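Local coordinates for protein putative fimbrium subunit Fim1C (Bacteroides uniformis, PDB 4K4K) that is a putative component of the fimbrial tip, probably serving the surface filaments that mediate cell adhesion and biofilm formation, at residues N169-A174 / G189-I194; V104-Q109 / I206-A211; K140-D145 / K241-G246; M216-T221 / W232-A237. All coordinates share one frame; numbering follows the deposited sequence. Where two conformers were deposited one is given.

Contact 1: residues N169-A174 / G189-I194; sequences NQQTAA and GTTKEI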
loop_
_atom_site.group_PDB
_atom_site.type_symbol
_atom_site.label_atom_id
_atom_site.label_comp_id
_atom_site.label_asym_id
_atom_site.label_seq_id
_atom_site.Cartn_x
_atom_site.Cartn_y
_atom_site.Cartn_z
ATOM N N ASN A 169 2.378 13.225 14.657
ATOM C CA ASN A 169 1.023 12.938 15.117
ATOM C C ASN A 169 0.284 11.993 14.165
ATOM O O ASN A 169 -0.790 12.287 13.620
ATOM C CB ASN A 169 0.266 14.229 15.363
ATOM C CG ASN A 169 1.009 15.094 16.378
ATOM O OD1 ASN A 169 1.419 14.636 17.458
ATOM N ND2 ASN A 169 1.336 16.308 15.988
ATOM N N GLN A 170 0.894 10.843 13.980
ATOM C CA GLN A 170 0.323 9.811 13.130
ATOM C C GLN A 170 -0.379 8.746 13.917
ATOM O O GLN A 170 0.161 8.266 14.919
ATOM C CB GLN A 170 1.422 9.116 12.300
ATOM C CG GLN A 170 2.155 10.027 11.329
ATOM C CD GLN A 170 1.241 10.607 10.287
ATOM O OE1 GLN A 170 0.967 11.815 10.272
ATOM N NE2 GLN A 170 0.698 9.758 9.429
ATOM N N GLN A 171 -1.529 8.305 13.408
ATOM C CA GLN A 171 -2.191 7.094 13.881
ATOM C C GLN A 171 -1.422 5.975 13.185
ATOM O O GLN A 171 -1.001 6.168 12.033
ATOM C CB GLN A 171 -3.692 7.083 13.532
ATOM C CG GLN A 171 -4.518 8.061 14.372
ATOM C CD GLN A 171 -4.542 7.743 15.854
ATOM O OE1 GLN A 171 -4.395 6.590 16.283
ATOM N NE2 GLN A 171 -4.710 8.764 16.674
ATOM N N THR A 172 -1.172 4.844 13.855
ATOM C CA THR A 172 -0.353 3.806 13.225
ATOM C C THR A 172 -1.070 2.456 13.074
ATOM O O THR A 172 -0.546 1.581 12.369
ATOM C CB THR A 172 0.949 3.603 14.021
ATOM O OG1 THR A 172 0.619 3.211 15.361
ATOM C CG2 THR A 172 1.865 4.845 14.003
ATOM N N ALA A 173 -2.266 2.296 13.669
ATOM C CA ALA A 173 -3.021 1.035 13.586
ATOM C C ALA A 173 -4.341 1.166 12.812
ATOM O O ALA A 173 -5.094 2.114 13.013
ATOM C CB ALA A 173 -3.317 0.522 14.994
ATOM N N ALA A 174 -4.624 0.192 11.961
ATOM C CA ALA A 174 -5.879 0.151 11.214
ATOM C C ALA A 174 -6.272 -1.303 10.948
ATOM O O ALA A 174 -5.474 -2.200 11.162
ATOM C CB ALA A 174 -5.764 0.943 9.900
ATOM N N GLY A 189 -5.418 5.315 18.583
ATOM C CA GLY A 189 -4.490 5.010 19.650
ATOM C C GLY A 189 -3.666 6.247 19.919
ATOM O O GLY A 189 -4.073 7.369 19.574
ATOM N N THR A 190 -2.505 6.059 20.514
ATOM C CA THR A 190 -1.657 7.212 20.798
ATOM C C THR A 190 -0.932 7.600 19.495
ATOM O O THR A 190 -0.484 6.720 18.757
ATOM C CB THR A 190 -0.740 6.971 22.013
ATOM O OG1 THR A 190 0.143 8.087 22.152
ATOM C CG2 THR A 190 0.048 5.659 21.936
ATOM N N THR A 191 -0.905 8.916 19.189
ATOM C CA THR A 191 -0.262 9.489 18.002
ATOM C C THR A 191 1.246 9.267 18.123
ATOM O O THR A 191 1.780 9.302 19.238
ATOM C CB THR A 191 -0.639 10.959 17.813
ATOM O OG1 THR A 191 -0.337 11.686 19.004
ATOM C CG2 THR A 191 -2.116 11.143 17.444
ATOM N N LYS A 192 1.920 9.014 16.983
ATOM C CA LYS A 192 3.353 8.696 16.932
ATOM C C LYS A 192 4.060 9.492 15.839
ATOM O O LYS A 192 3.428 9.894 14.858
ATOM C CB LYS A 192 3.506 7.174 16.651
ATOM C CG LYS A 192 4.923 6.596 16.788
ATOM C CD LYS A 192 5.081 5.210 16.139
ATOM C CE LYS A 192 5.596 5.274 14.713
ATOM N NZ LYS A 192 6.959 4.689 14.556
ATOM N N GLU A 193 5.377 9.703 15.999
ATOM C CA GLU A 193 6.202 10.322 14.983
ATOM C C GLU A 193 6.663 9.181 14.083
ATOM O O GLU A 193 7.148 8.168 14.598
ATOM C CB GLU A 193 7.404 11.054 15.619
ATOM C CG GLU A 193 8.219 11.842 14.610
ATOM C CD GLU A 193 7.750 13.271 14.422
ATOM O OE1 GLU A 193 6.996 13.770 15.291
ATOM O OE2 GLU A 193 8.169 13.906 13.429
ATOM N N ILE A 194 6.494 9.305 12.771
ATOM C CA ILE A 194 6.953 8.240 11.877
ATOM C C ILE A 194 8.174 8.729 11.118
ATOM O O ILE A 194 8.103 9.734 10.405
ATOM C CB ILE A 194 5.855 7.748 10.911
ATOM C CG1 ILE A 194 4.668 7.086 11.667
ATOM C CG2 ILE A 194 6.454 6.806 9.838
ATOM C CD1 ILE A 194 3.509 6.571 10.756
HETATM O O HOH W 1 4.765 13.067 16.713
HETATM O O HOH W 2 -1.375 4.907 16.749
#
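Gln170 and Lys192 form an antiparallel hydrogen-bonded pair, the one beta bridge of a contact at a corner of the chain. Here the long strand 164-177 breaks and changes partners, and strand 192-199 begins beside it, in an all-beta protein of the fimbrillin-like family. Gln170 N gives a bond to Lys192 O, and Lys192 N returns one to Gln170 O, each 2.8 Å long. CA of Thr191 adds a weaker C-H...O approach to Gln170 O at 3.3 Å.

A second grip comes from the side-chain amide of Gln171. Its chain bends at chi2 (-64°) and reaches Gly189. OE1 of Gln171 accepts from Gly189 N at 2.8 Å. NE2 of Gln171 donates to Gly189 O over a longer 3.3 Å and comes in above the carbonyl plane. One amide group thus binds both polar backbone atoms of the glycine. A water accepts from Thr172 N and probably donates to Thr190 O.

Hydrocarbon atoms also meet beside the bridge. CD1 of Ile194 lies 3.6 Å from CB of Gln170, and the two side chains cross near a right angle. CG2 of Thr172 meets CE of Lys192 at 3.8 Å; the ammonium beyond bonds to Ser107 O. Past the bridge, Thr172 pairs through its backbone with Val106, and Ala174 with Val104 at the end of strand 101-105. Ile194 pairs in the same way with Ile167 on strand 164-177.

Contact 2: residues V104-Q109 / I206-A211; sequences VDVSVQ and IVLPAA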
loop_
_atom_site.group_PDB
_atom_site.type_symbol
_atom_site.label_atom_id
_atom_site.label_comp_id
_atom_site.label_asym_id
_atom_site.label_seq_id
_atom_site.Cartn_x
_atom_site.Cartn_y
_atom_site.Cartn_z
ATOM N N VAL A 104 -3.332 -3.629 10.211
ATOM C CA VAL A 104 -2.324 -2.720 9.680
ATOM C C VAL A 104 -1.519 -2.123 10.820
ATOM O O VAL A 104 -2.117 -1.610 11.765
ATOM C CB VAL A 104 -2.994 -1.553 8.855
ATOM C CG1 VAL A 104 -1.972 -0.532 8.374
ATOM C CG2 VAL A 104 -3.831 -2.066 7.677
ATOM N N ASP A 105 -0.191 -2.078 10.680
ATOM C CA ASP A 105 0.705 -1.378 11.598
ATOM C C ASP A 105 1.753 -0.670 10.727
ATOM O O ASP A 105 2.478 -1.337 10.002
ATOM C CB ASP A 105 1.338 -2.320 12.652
ATOM C CG ASP A 105 2.254 -1.635 13.662
ATOM O OD1 ASP A 105 2.450 -0.390 13.559
ATOM O OD2 ASP A 105 2.803 -2.338 14.532
ATOM N N VAL A 106 1.717 0.669 10.676
ATOM C CA VAL A 106 2.644 1.430 9.823
ATOM C C VAL A 106 3.795 2.030 10.684
ATOM O O VAL A 106 4.515 2.892 10.173
ATOM C CB VAL A 106 1.944 2.509 8.934
ATOM C CG1 VAL A 106 1.016 1.866 7.879
ATOM C CG2 VAL A 106 1.195 3.544 9.782
ATOM N N SER A 107 3.982 1.560 11.964
ATOM C CA SER A 107 5.075 2.027 12.844
ATOM C C SER A 107 6.434 1.688 12.257
ATOM O O SER A 107 7.401 2.414 12.492
ATOM C CB SER A 107 4.968 1.407 14.235
ATOM O OG SER A 107 3.736 1.710 14.868
ATOM N N VAL A 108 6.520 0.551 11.528
ATOM C CA VAL A 108 7.772 0.087 10.906
ATOM C C VAL A 108 7.603 0.290 9.405
ATOM O O VAL A 108 6.786 -0.385 8.767
ATOM C CB VAL A 108 8.164 -1.373 11.289
ATOM C CG1 VAL A 108 9.442 -1.796 10.552
ATOM C CG2 VAL A 108 8.353 -1.512 12.802
ATOM N N GLN A 109 8.351 1.245 8.856
ATOM C CA GLN A 109 8.243 1.660 7.446
ATOM C C GLN A 109 9.029 0.824 6.444
ATOM O O GLN A 109 8.665 0.796 5.269
ATOM C CB GLN A 109 8.709 3.103 7.296
ATOM C CG GLN A 109 7.747 4.098 7.933
ATOM C CD GLN A 109 6.501 4.237 7.091
ATOM O OE1 GLN A 109 6.577 4.549 5.907
ATOM N NE2 GLN A 109 5.338 3.953 7.667
ATOM N N ILE A 206 4.593 5.251 3.927
ATOM C CA ILE A 206 3.229 4.769 3.769
ATOM C C ILE A 206 2.537 5.095 5.077
ATOM O O ILE A 206 3.008 4.698 6.148
ATOM C CB ILE A 206 3.138 3.269 3.391
ATOM C CG1 ILE A 206 3.710 3.061 1.969
ATOM C CG2 ILE A 206 1.654 2.767 3.475
ATOM C CD1 ILE A 206 3.863 1.597 1.510
ATOM N N VAL A 207 1.478 5.889 5.002
ATOM C CA VAL A 207 0.781 6.341 6.209
ATOM C C VAL A 207 -0.705 6.005 6.101
ATOM O O VAL A 207 -1.196 5.660 5.021
ATOM C CB VAL A 207 1.011 7.861 6.468
ATOM C CG1 VAL A 207 2.506 8.165 6.687
ATOM C CG2 VAL A 207 0.406 8.719 5.347
ATOM N N LEU A 208 -1.424 6.172 7.210
ATOM C CA LEU A 208 -2.845 5.891 7.209
ATOM C C LEU A 208 -3.645 7.038 6.613
ATOM O O LEU A 208 -3.294 8.212 6.813
ATOM C CB LEU A 208 -3.328 5.647 8.652
ATOM C CG LEU A 208 -2.710 4.480 9.417
ATOM C CD1 LEU A 208 -3.436 4.285 10.735
ATOM C CD2 LEU A 208 -2.758 3.174 8.593
ATOM N N PRO A 209 -4.803 6.724 5.992
ATOM C CA PRO A 209 -5.704 7.809 5.556
ATOM C C PRO A 209 -6.136 8.647 6.757
ATOM O O PRO A 209 -6.217 8.128 7.872
ATOM C CB PRO A 209 -6.902 7.061 4.938
ATOM C CG PRO A 209 -6.381 5.664 4.635
ATOM C CD PRO A 209 -5.378 5.387 5.705
ATOM N N ALA A 210 -6.361 9.937 6.548
ATOM C CA ALA A 210 -6.761 10.874 7.596
ATOM C C ALA A 210 -7.681 11.924 7.016
ATOM O O ALA A 210 -7.339 12.575 6.015
ATOM C CB ALA A 210 -5.536 11.547 8.225
ATOM N N ALA A 211 -8.848 12.101 7.659
ATOM C CA ALA A 211 -9.858 13.078 7.249
ATOM C C ALA A 211 -9.274 14.501 7.328
ATOM O O ALA A 211 -9.622 15.352 6.516
ATOM C CB ALA A 211 -11.098 12.953 8.131
#
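Gln109 and Ile206 meet through two hydrogen bonds between a side-chain amide and one residue's backbone. OE1 of Gln109 accepts from Ile206 N at 2.9 Å, in the carbonyl plane and on a lone pair. NE2 of Gln109 donates to Ile206 O, also at 2.9 Å, with an N-H...O angle of 160°. NE2 has a further acceptor within its own segment, Val106 O at 2.8 Å. Both acceptors lie close to the amide plane, so three bonds fix the rotation of this buried group. The bend at chi2 (-74°) turns CD back toward strand 202-207.

This amide takes the place of a strand neighbour. It bonds to Ile206 as an adjoining beta strand would, at the point where strand 101-105 has ended and the chain turns away. The turn is an Asx turn: OD1 of Asp105 accepts from Ser107 N at 2.9 Å, from above the carboxylate plane, and from Ser107 OG on its syn lone pair.

The apolar part centres on Leu208. Its CD2 touches CG1 of Val104 at 3.8 Å, the two side chains running past each other in opposite directions. CG of Leu208 lies 4.0 Å from CG2 of Val106. CB of Val106 also rests 3.7 Å from Ile206 O. Leu141 of strand 132-150 packs on Val104, Val106 and Ile206.

Contact 3: residues K140-D145 / K241-G246; sequences KLVKLD and KAFVAG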
loop_
_atom_site.group_PDB
_atom_site.type_symbol
_atom_site.label_atom_id
_atom_site.label_comp_id
_atom_site.label_asym_id
_atom_site.label_seq_id
_atom_site.Cartn_x
_atom_site.Cartn_y
_atom_site.Cartn_z
ATOM N N LYS A 140 -4.809 0.527 -0.185
ATOM C CA LYS A 140 -5.777 0.930 0.861
ATOM C C LYS A 140 -5.219 2.044 1.772
ATOM O O LYS A 140 -5.989 2.676 2.515
ATOM C CB LYS A 140 -6.181 -0.281 1.714
ATOM C CG LYS A 140 -6.893 -1.369 0.887
ATOM C CD LYS A 140 -8.270 -0.908 0.383
ATOM C CE LYS A 140 -8.805 -1.901 -0.636
ATOM N NZ LYS A 140 -10.160 -1.513 -1.100
ATOM N N LEU A 141 -3.884 2.311 1.679
ATOM C CA LEU A 141 -3.230 3.316 2.508
ATOM C C LEU A 141 -2.776 4.501 1.647
ATOM O O LEU A 141 -3.321 4.711 0.567
ATOM C CB LEU A 141 -2.099 2.707 3.351
ATOM C CG LEU A 141 -2.512 1.395 4.126
ATOM C CD1 LEU A 141 -1.302 0.819 4.884
ATOM C CD2 LEU A 141 -3.696 1.629 5.064
ATOM N N VAL A 142 -1.852 5.313 2.161
ATOM C CA VAL A 142 -1.443 6.564 1.505
ATOM C C VAL A 142 0.073 6.591 1.344
ATOM O O VAL A 142 0.793 6.279 2.286
ATOM C CB VAL A 142 -1.947 7.754 2.363
ATOM C CG1 VAL A 142 -1.411 9.101 1.844
ATOM C CG2 VAL A 142 -3.473 7.765 2.464
ATOM N N LYS A 143 0.549 6.978 0.153
ATOM C CA LYS A 143 1.973 7.049 -0.111
ATOM C C LYS A 143 2.454 8.495 -0.037
ATOM O O LYS A 143 1.826 9.391 -0.609
ATOM C CB LYS A 143 2.288 6.454 -1.499
ATOM C CG LYS A 143 3.776 6.488 -1.928
ATOM C CD LYS A 143 4.595 5.481 -1.172
ATOM C CE LYS A 143 6.044 5.497 -1.621
ATOM N NZ LYS A 143 6.795 4.348 -1.052
ATOM N N LEU A 144 3.579 8.709 0.656
ATOM C CA LEU A 144 4.246 10.022 0.693
ATOM C C LEU A 144 5.537 9.892 -0.093
ATOM O O LEU A 144 6.312 8.969 0.162
ATOM C CB LEU A 144 4.524 10.509 2.126
ATOM C CG LEU A 144 3.330 10.529 3.103
ATOM C CD1 LEU A 144 3.765 11.056 4.466
ATOM C CD2 LEU A 144 2.139 11.332 2.544
ATOM N N ASP A 145 5.760 10.800 -1.057
ATOM C CA ASP A 145 6.930 10.788 -1.924
ATOM C C ASP A 145 7.543 12.179 -1.826
ATOM O O ASP A 145 6.938 13.146 -2.272
ATOM C CB ASP A 145 6.502 10.415 -3.361
ATOM C CG ASP A 145 7.647 10.203 -4.341
ATOM O OD1 ASP A 145 8.556 11.061 -4.394
ATOM O OD2 ASP A 145 7.583 9.240 -5.127
ATOM N N LYS A 241 -5.019 18.710 2.475
ATOM C CA LYS A 241 -5.792 19.108 3.668
ATOM C C LYS A 241 -6.261 17.825 4.415
ATOM O O LYS A 241 -6.625 17.844 5.595
ATOM C CB LYS A 241 -7.005 19.986 3.272
ATOM C CG LYS A 241 -6.643 21.294 2.555
ATOM C CD LYS A 241 -6.017 22.316 3.492
ATOM C CE LYS A 241 -5.458 23.508 2.753
ATOM N NZ LYS A 241 -4.811 24.465 3.688
ATOM N N ALA A 242 -6.208 16.716 3.700
ATOM C CA ALA A 242 -6.563 15.363 4.129
ATOM C C ALA A 242 -5.667 14.386 3.420
ATOM O O ALA A 242 -5.104 14.721 2.374
ATOM C CB ALA A 242 -8.028 15.073 3.776
ATOM N N PHE A 243 -5.538 13.172 3.960
ATOM C CA PHE A 243 -4.806 12.093 3.287
ATOM C C PHE A 243 -5.849 11.085 2.810
ATOM O O PHE A 243 -6.477 10.418 3.640
ATOM C CB PHE A 243 -3.775 11.425 4.220
ATOM C CG PHE A 243 -2.479 12.173 4.466
ATOM C CD1 PHE A 243 -1.942 13.013 3.492
ATOM C CD2 PHE A 243 -1.742 11.949 5.623
ATOM C CE1 PHE A 243 -0.719 13.667 3.705
ATOM C CE2 PHE A 243 -0.507 12.585 5.828
ATOM C CZ PHE A 243 -0.000 13.429 4.863
ATOM N N VAL A 244 -6.062 10.994 1.482
ATOM C CA VAL A 244 -7.072 10.110 0.888
ATOM C C VAL A 244 -6.480 8.746 0.533
ATOM O O VAL A 244 -5.477 8.672 -0.170
ATOM C CB VAL A 244 -7.720 10.801 -0.352
ATOM C CG1 VAL A 244 -8.691 9.865 -1.083
ATOM C CG2 VAL A 244 -8.409 12.108 0.055
ATOM N N ALA A 245 -7.139 7.651 0.980
ATOM C CA ALA A 245 -6.706 6.282 0.686
ATOM C C ALA A 245 -6.479 6.086 -0.814
ATOM O O ALA A 245 -7.257 6.609 -1.622
ATOM C CB ALA A 245 -7.758 5.283 1.175
ATOM N N GLY A 246 -5.460 5.313 -1.159
ATOM C CA GLY A 246 -5.115 4.976 -2.531
ATOM C C GLY A 246 -4.487 6.110 -3.317
ATOM O O GLY A 246 -4.392 6.011 -4.541
#
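Methyl groups of Val142 and Leu144 both touch Phe243, and each side chain crosses that of the phenylalanine at about a right angle. They stand two residues apart on strand 132-150 and meet different parts of it. Val142 takes the base: its CG1 and CG2 each lie 4.1 Å from CB of Phe243. Leu144 takes the far end, where its CD2 is 3.8 Å from CZ and 3.9 Å from CE1 of Phe243. CG of Phe243 is anti to its own carbonyl carbon (chi1 -77°), which puts CG 4.2 Å from Val142 CG1. Both residues approach the ring obliquely.

Beyond the ring, the 241-246 loop goes on past residues 140-142. CG2 of Val142 rests 3.4 Å from Val244 O. CB of Ala245 is as close to Lys140 O. Gly246 N then donates to Leu141 O at 2.8 Å. This bond lies just before strand 247-256, which runs parallel to strand 132-150. Tyr249 of that strand also meets the Phe243 ring.

The touching side-chain atoms are all hydrocarbon. Apart from the Gly246 bond to Leu141, just ahead of the regular part of the strand, the contact is therefore van der Waals in kind and probably not sensitive to charge.

Contact 4: residues M216-T221 / W232-A237; sequences MALTFT and WDVNSA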
loop_
_atom_site.group_PDB
_atom_site.type_symbol
_atom_site.label_atom_id
_atom_site.label_comp_id
_atom_site.label_asym_id
_atom_site.label_seq_id
_atom_site.Cartn_x
_atom_site.Cartn_y
_atom_site.Cartn_z
HETATM N N MSE A 216 -0.305 17.791 11.781
HETATM C CA MSE A 216 0.797 17.004 11.218
HETATM C C MSE A 216 1.858 17.904 10.628
HETATM O O MSE A 216 1.552 18.814 9.858
HETATM C CB MSE A 216 0.328 16.030 10.140
HETATM C CG MSE A 216 -0.633 14.986 10.633
HETATM SE SE MSE A 216 -1.300 13.979 9.103
HETATM C CE MSE A 216 -2.502 12.803 10.125
ATOM N N ALA A 217 3.100 17.609 10.947
ATOM C CA ALA A 217 4.212 18.362 10.406
ATOM C C ALA A 217 5.312 17.442 9.920
ATOM O O ALA A 217 5.536 16.375 10.496
ATOM C CB ALA A 217 4.768 19.324 11.463
ATOM N N LEU A 218 5.992 17.850 8.853
ATOM C CA LEU A 218 7.200 17.189 8.381
ATOM C C LEU A 218 8.383 17.845 9.077
ATOM O O LEU A 218 8.451 19.081 9.112
ATOM C CB LEU A 218 7.385 17.293 6.852
ATOM C CG LEU A 218 6.383 16.617 5.944
ATOM C CD1 LEU A 218 6.792 16.797 4.495
ATOM C CD2 LEU A 218 6.251 15.111 6.256
ATOM N N THR A 219 9.310 17.048 9.629
ATOM C CA THR A 219 10.521 17.592 10.258
ATOM C C THR A 219 11.711 17.173 9.413
ATOM O O THR A 219 11.886 15.986 9.134
ATOM C CB THR A 219 10.664 17.181 11.743
ATOM O OG1 THR A 219 9.543 17.707 12.456
ATOM C CG2 THR A 219 11.967 17.712 12.396
ATOM N N PHE A 220 12.534 18.150 9.012
ATOM C CA PHE A 220 13.749 17.908 8.251
ATOM C C PHE A 220 14.931 18.243 9.131
ATOM O O PHE A 220 15.088 19.412 9.477
ATOM C CB PHE A 220 13.784 18.777 6.969
ATOM C CG PHE A 220 12.583 18.565 6.088
ATOM C CD1 PHE A 220 11.432 19.333 6.254
ATOM C CD2 PHE A 220 12.580 17.565 5.124
ATOM C CE1 PHE A 220 10.300 19.102 5.468
ATOM C CE2 PHE A 220 11.448 17.329 4.347
ATOM C CZ PHE A 220 10.315 18.094 4.534
ATOM N N THR A 221 15.742 17.240 9.512
ATOM C CA THR A 221 16.937 17.456 10.342
ATOM C C THR A 221 18.131 17.458 9.399
ATOM O O THR A 221 18.402 16.430 8.773
ATOM C CB THR A 221 17.024 16.381 11.441
ATOM O OG1 THR A 221 15.743 16.232 12.059
ATOM C CG2 THR A 221 18.094 16.694 12.491
ATOM N N TRP A 232 7.504 21.852 8.845
ATOM C CA TRP A 232 6.560 22.362 7.859
ATOM C C TRP A 232 5.204 21.706 8.076
ATOM O O TRP A 232 5.132 20.481 8.204
ATOM C CB TRP A 232 7.087 22.139 6.434
ATOM C CG TRP A 232 6.091 22.503 5.364
ATOM C CD1 TRP A 232 5.797 23.752 4.894
ATOM C CD2 TRP A 232 5.224 21.597 4.675
ATOM N NE1 TRP A 232 4.802 23.679 3.945
ATOM C CE2 TRP A 232 4.425 22.365 3.796
ATOM C CE3 TRP A 232 5.036 20.200 4.718
ATOM C CZ2 TRP A 232 3.477 21.781 2.946
ATOM C CZ3 TRP A 232 4.108 19.624 3.867
ATOM C CH2 TRP A 232 3.344 20.406 2.993
ATOM N N ASP A 233 4.134 22.522 8.148
ATOM C CA ASP A 233 2.788 22.007 8.396
ATOM C C ASP A 233 2.175 21.400 7.134
ATOM O O ASP A 233 1.954 22.092 6.130
ATOM C CB ASP A 233 1.865 23.092 8.997
ATOM C CG ASP A 233 1.832 23.086 10.527
ATOM O OD1 ASP A 233 1.829 21.971 11.127
ATOM O OD2 ASP A 233 1.765 24.186 11.125
ATOM N N VAL A 234 1.901 20.083 7.195
ATOM C CA VAL A 234 1.321 19.316 6.080
ATOM C C VAL A 234 0.007 19.955 5.601
ATOM O O VAL A 234 -0.208 20.043 4.393
ATOM C CB VAL A 234 1.140 17.816 6.442
ATOM C CG1 VAL A 234 0.421 17.039 5.329
ATOM C CG2 VAL A 234 2.493 17.181 6.757
ATOM N N ASN A 235 -0.819 20.453 6.532
ATOM C CA ASN A 235 -2.117 21.062 6.221
ATOM C C ASN A 235 -1.984 22.419 5.466
ATOM O O ASN A 235 -2.959 22.866 4.859
ATOM C CB ASN A 235 -2.938 21.229 7.505
ATOM C CG ASN A 235 -4.410 21.459 7.263
ATOM O OD1 ASN A 235 -5.163 20.549 6.890
ATOM N ND2 ASN A 235 -4.842 22.696 7.444
ATOM N N SER A 236 -0.778 23.016 5.425
ATOM C CA SER A 236 -0.590 24.273 4.696
ATOM C C SER A 236 -0.495 24.027 3.171
ATOM O O SER A 236 -0.646 24.977 2.401
ATOM C CB SER A 236 0.627 25.035 5.215
ATOM O OG SER A 236 1.843 24.462 4.766
ATOM N N ALA A 237 -0.289 22.757 2.733
ATOM C CA ALA A 237 -0.217 22.436 1.308
ATOM C C ALA A 237 -1.609 22.432 0.702
ATOM O O ALA A 237 -2.571 22.005 1.357
ATOM C CB ALA A 237 0.456 21.093 1.082
#
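Leu218 and Trp232 lie side by side and point the same way, as a hydrogen-bonded antiparallel pair. Leu218 can be followed outward. Its CB lies 4.1 Å from Trp232 O. Its CG, anti to the carbonyl carbon (chi1 -65°), has two partners, CG2 of Val234 and CE3 of Trp232, each at 4.0 Å. At the tip, CD1 of Leu218 comes to 3.8 Å from Trp232 CE3 and also touches CZ3. It reaches the benzene part of the indole obliquely. The Leu218 side chain passes that of Val234 at about a right angle.

The two strands form a beta hairpin, 217-222 with 228-233. Leu218 N donates to Trp232 O at 2.8 Å, and Trp232 N returns a bond to Leu218 O. Ala217 and Asp233 follow as a non-hydrogen-bonded pair, their side chains on the other face from Leu218 and Trp232. Past this pair, Val234 N bonds to Met216 O at 3.0 Å.

The second strand then passes into a short 3-10 turn, residues 234-236. Asp233 O accepts there from both N and OG of Ser236. Val234 N also sits over one face of the indole, 3.9 Å above its plane and offset toward the rim. CG2 of Val234 is 4.2 Å from CB of Met216, a selenomethionine. Along its other edge, strand 217-222 pairs with strand 164-177, Ala217 with Ser168 and Thr219 with Ser166. The Trp232 ring meets that of Tyr251.

Strand 164-177 ties contacts 1, 2 and 4 together. Contacts 1 and 2 have centres about 7 Å apart and are joined by backbone bonds between strands 164-177 and 101-105. Contact 2 joins contact 3, about 9 Å away between centres, through Val207 N to Val142 O and Ala210 O to Phe243 N. Contact 4 lies farther out, with centres about 15 or 16 Å from the other three. It still touches them all through Met216: SE lies 3.6 Å from CE2 of Phe243, and CE lies 3.8 Å from CB of Ala210 and 3.9 Å from Asn169 O. Along the chain, contact 4 is nested inside the loop closed by contact 3.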